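Local coordinates for uncharacterized protein (Bacillus thuringiensis serovar kurstaki, PDB 4XE7) that is probably a bacterial actin-like ParM protein whose nucleotide-dependent filaments would move plasmid copies apart before cell division, at residues E227-L237 against N363-V374. Numbering follows the deposited sequence.
Sequences EIGESYAINDL and NADKNIVVGGGV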
loop_
_atom_site.group_PDB
_atom_site.type_symbol
_atom_site.label_atom_id
_atom_site.label_comp_id
_atom_site.label_asym_id
_atom_site.label_seq_id
_atom_site.Cartn_x
_atom_site.Cartn_y
_atom_site.Cartn_z
ATOM N N GLU A 227 25.701 3.807 1.122
ATOM C CA GLU A 227 26.822 3.431 1.978
ATOM C C GLU A 227 26.261 3.024 3.330
ATOM O O GLU A 227 25.326 3.649 3.839
ATOM C CB GLU A 227 27.829 4.571 2.134
ATOM C CG GLU A 227 28.780 4.746 0.954
ATOM C CD GLU A 227 28.084 5.255 -0.294
ATOM O OE1 GLU A 227 27.359 6.270 -0.206
ATOM O OE2 GLU A 227 28.262 4.637 -1.364
ATOM N N ILE A 228 26.825 1.970 3.908
ATOM C CA ILE A 228 26.334 1.441 5.170
ATOM C C ILE A 228 26.516 2.453 6.315
ATOM O O ILE A 228 27.551 3.123 6.421
ATOM C CB ILE A 228 27.043 0.105 5.510
ATOM C CG1 ILE A 228 26.510 -0.486 6.819
ATOM C CG2 ILE A 228 28.563 0.291 5.549
ATOM C CD1 ILE A 228 27.115 -1.827 7.171
ATOM N N GLY A 229 25.482 2.581 7.146
ATOM C CA GLY A 229 25.533 3.410 8.338
ATOM C C GLY A 229 25.191 4.869 8.106
ATOM O O GLY A 229 25.259 5.693 9.029
ATOM N N GLU A 230 24.829 5.197 6.871
ATOM C CA GLU A 230 24.435 6.562 6.542
ATOM C C GLU A 230 23.026 6.844 7.068
ATOM O O GLU A 230 22.233 5.930 7.285
ATOM C CB GLU A 230 24.501 6.803 5.032
ATOM C CG GLU A 230 23.413 6.090 4.249
ATOM C CD GLU A 230 23.607 6.186 2.746
ATOM O OE1 GLU A 230 24.329 7.101 2.294
ATOM O OE2 GLU A 230 23.039 5.341 2.018
ATOM N N SER A 231 22.731 8.120 7.282
ATOM C CA SER A 231 21.415 8.511 7.747
ATOM C C SER A 231 20.479 8.789 6.567
ATOM O O SER A 231 20.910 9.212 5.492
ATOM C CB SER A 231 21.521 9.732 8.656
ATOM O OG SER A 231 22.056 10.838 7.954
ATOM N N TYR A 232 19.198 8.525 6.786
ATOM C CA TYR A 232 18.178 8.659 5.771
ATOM C C TYR A 232 17.058 9.566 6.257
ATOM O O TYR A 232 16.499 9.345 7.331
ATOM C CB TYR A 232 17.571 7.290 5.429
ATOM C CG TYR A 232 18.550 6.199 5.075
ATOM C CD1 TYR A 232 19.099 6.123 3.795
ATOM C CD2 TYR A 232 18.897 5.218 5.999
ATOM C CE1 TYR A 232 19.984 5.116 3.449
ATOM C CE2 TYR A 232 19.781 4.203 5.663
ATOM C CZ TYR A 232 20.324 4.157 4.383
ATOM O OH TYR A 232 21.208 3.158 4.031
ATOM N N ALA A 233 16.691 10.557 5.464
ATOM C CA ALA A 233 15.405 11.180 5.681
ATOM C C ALA A 233 14.428 10.518 4.715
ATOM O O ALA A 233 14.697 10.421 3.516
ATOM C CB ALA A 233 15.467 12.700 5.473
ATOM N N ILE A 234 13.316 10.020 5.238
ATOM C CA ILE A 234 12.264 9.522 4.367
ATOM C C ILE A 234 11.026 10.385 4.513
ATOM O O ILE A 234 10.385 10.434 5.566
ATOM C CB ILE A 234 11.917 8.050 4.649
ATOM C CG1 ILE A 234 13.190 7.190 4.561
ATOM C CG2 ILE A 234 10.899 7.563 3.628
ATOM C CD1 ILE A 234 12.989 5.714 4.886
ATOM N N ASN A 235 10.702 11.080 3.436
ATOM C CA ASN A 235 9.561 11.964 3.441
ATOM C C ASN A 235 8.404 11.332 2.672
ATOM O O ASN A 235 8.476 11.143 1.458
ATOM C CB ASN A 235 9.958 13.315 2.854
ATOM C CG ASN A 235 11.148 13.921 3.569
ATOM O OD1 ASN A 235 10.993 14.632 4.565
ATOM N ND2 ASN A 235 12.358 13.632 3.069
ATOM N N ASP A 236 7.351 10.983 3.405
ATOM C CA ASP A 236 6.174 10.342 2.837
ATOM C C ASP A 236 5.134 11.408 2.473
ATOM O O ASP A 236 4.486 11.977 3.366
ATOM C CB ASP A 236 5.595 9.330 3.844
ATOM C CG ASP A 236 4.550 8.398 3.228
ATOM O OD1 ASP A 236 4.153 7.432 3.912
ATOM O OD2 ASP A 236 4.127 8.617 2.067
ATOM N N LEU A 237 4.978 11.672 1.173
ATOM C CA LEU A 237 4.084 12.741 0.694
ATOM C C LEU A 237 2.684 12.199 0.377
ATOM O O LEU A 237 2.498 11.484 -0.617
ATOM C CB LEU A 237 4.679 13.419 -0.552
ATOM C CG LEU A 237 6.171 13.706 -0.426
ATOM C CD1 LEU A 237 6.702 14.446 -1.644
ATOM C CD2 LEU A 237 6.415 14.506 0.853
ATOM N N ASN A 363 20.497 17.239 8.510
ATOM C CA ASN A 363 21.719 16.913 7.764
ATOM C C ASN A 363 21.794 15.432 7.355
ATOM O O ASN A 363 22.845 14.791 7.463
ATOM C CB ASN A 363 22.968 17.289 8.554
ATOM C CG ASN A 363 24.176 17.445 7.656
ATOM O OD1 ASN A 363 24.044 17.827 6.494
ATOM N ND2 ASN A 363 25.353 17.130 8.177
ATOM N N ALA A 364 20.663 14.896 6.897
ATOM C CA ALA A 364 20.587 13.513 6.435
ATOM C C ALA A 364 21.543 13.280 5.261
ATOM O O ALA A 364 21.787 14.183 4.463
ATOM C CB ALA A 364 19.146 13.161 6.033
ATOM N N ASP A 365 22.082 12.073 5.159
ATOM C CA ASP A 365 23.017 11.748 4.090
ATOM C C ASP A 365 22.265 11.582 2.791
ATOM O O ASP A 365 22.707 12.028 1.724
ATOM C CB ASP A 365 23.799 10.480 4.426
ATOM C CG ASP A 365 24.724 10.671 5.605
ATOM O OD1 ASP A 365 25.450 11.696 5.620
ATOM O OD2 ASP A 365 24.712 9.815 6.520
ATOM N N LYS A 366 21.111 10.942 2.901
ATOM C CA LYS A 366 20.215 10.770 1.776
ATOM C C LYS A 366 18.870 11.425 2.096
ATOM O O LYS A 366 18.322 11.241 3.182
ATOM C CB LYS A 366 20.030 9.281 1.460
ATOM C CG LYS A 366 21.305 8.577 1.011
ATOM C CD LYS A 366 21.655 8.957 -0.424
ATOM C CE LYS A 366 22.679 7.999 -1.039
ATOM N NZ LYS A 366 23.938 7.982 -0.278
ATOM N N ASN A 367 18.338 12.193 1.165
ATOM C CA ASN A 367 17.000 12.737 1.359
ATOM C C ASN A 367 16.023 12.083 0.375
ATOM O O ASN A 367 16.099 12.309 -0.830
ATOM C CB ASN A 367 17.027 14.265 1.221
ATOM C CG ASN A 367 15.813 14.936 1.857
ATOM O OD1 ASN A 367 15.065 14.307 2.613
ATOM N ND2 ASN A 367 15.601 16.212 1.534
ATOM N N ILE A 368 15.118 11.255 0.901
ATOM C CA ILE A 368 14.264 10.411 0.069
ATOM C C ILE A 368 12.797 10.845 0.085
ATOM O O ILE A 368 12.280 11.196 1.140
ATOM C CB ILE A 368 14.357 8.935 0.533
ATOM C CG1 ILE A 368 15.825 8.522 0.655
ATOM C CG2 ILE A 368 13.594 8.024 -0.431
ATOM C CD1 ILE A 368 16.054 7.111 1.202
ATOM N N VAL A 369 12.131 10.824 -1.080
ATOM C CA VAL A 369 10.697 11.076 -1.134
ATOM C C VAL A 369 9.960 9.815 -1.562
ATOM O O VAL A 369 10.438 9.058 -2.405
ATOM C CB VAL A 369 10.330 12.239 -2.083
ATOM C CG1 VAL A 369 10.868 13.545 -1.541
ATOM C CG2 VAL A 369 10.836 11.983 -3.527
ATOM N N VAL A 370 8.812 9.574 -0.938
ATOM C CA VAL A 370 7.943 8.455 -1.294
ATOM C C VAL A 370 6.535 8.952 -1.151
ATOM O O VAL A 370 6.329 10.037 -0.608
ATOM C CB VAL A 370 8.152 7.203 -0.394
ATOM C CG1 VAL A 370 9.572 6.714 -0.489
ATOM C CG2 VAL A 370 7.796 7.514 1.041
ATOM N N GLY A 371 5.565 8.171 -1.629
ATOM C CA GLY A 371 4.165 8.499 -1.430
ATOM C C GLY A 371 3.538 8.991 -2.719
ATOM O O GLY A 371 4.255 9.333 -3.647
ATOM N N GLY A 372 2.205 9.040 -2.760
ATOM C CA GLY A 372 1.460 9.496 -3.922
ATOM C C GLY A 372 1.755 10.936 -4.325
ATOM O O GLY A 372 1.577 11.308 -5.482
ATOM N N GLY A 373 2.191 11.747 -3.367
ATOM C CA GLY A 373 2.567 13.126 -3.628
ATOM C C GLY A 373 3.744 13.249 -4.594
ATOM O O GLY A 373 3.856 14.221 -5.337
ATOM N N VAL A 374 4.639 12.269 -4.580
ATOM C CA VAL A 374 5.765 12.286 -5.508
ATOM C C VAL A 374 5.266 12.126 -6.939
ATOM O O VAL A 374 5.802 12.728 -7.872
ATOM C CB VAL A 374 6.783 11.186 -5.180
ATOM C CG1 VAL A 374 7.956 11.241 -6.117
ATOM C CG2 VAL A 374 7.282 11.341 -3.747
HETATM O O HOH W 1 23.534 12.226 9.424
#
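A233 N bonds K366 O and A233 O takes I368 N, rungs of a parallel ladder between strands 232-237 and 366-370 in the mixed sheet of one actin-like domain. Beyond the ladder, L237 O accepts from G373 N (2.8 Å) at the start of the next helix, the donor lying above the carbonyl plane.

At the other end a salt bridge and a cluster of hydrogen bonds join the segments. K366 NZ salt-bridges E230 OE1 on its syn side at 2.7 Å; bends at chi2 (-75°) and chi4 curl the lysine back to it, and D225 O also holds NZ. D365 OD2 takes S231 N at 2.7 Å, on the anti side, while D365 N bonds S231 OG.

Facing helix 337-362, N235 ND2 reaches I368 O (3.1 Å) from above the carbonyl plane, so this oxygen has two donors, N235 N being the other. The hydrogen bond from N235 ND2 to N367 OD1 is weak, bent to 127° at the hydrogen; the amide planes stand 75° apart.

Of the apolar contacts, I234 CG2 meets V370 CG2 on one face; A233 CB touches A364 CB (3.7 Å) on the other.

With N244 bonding its OD1, N235 is held in rotation at both amide ends; N367 is anchored mainly through ND2 to L355 O, tying the pair to helix 337-362.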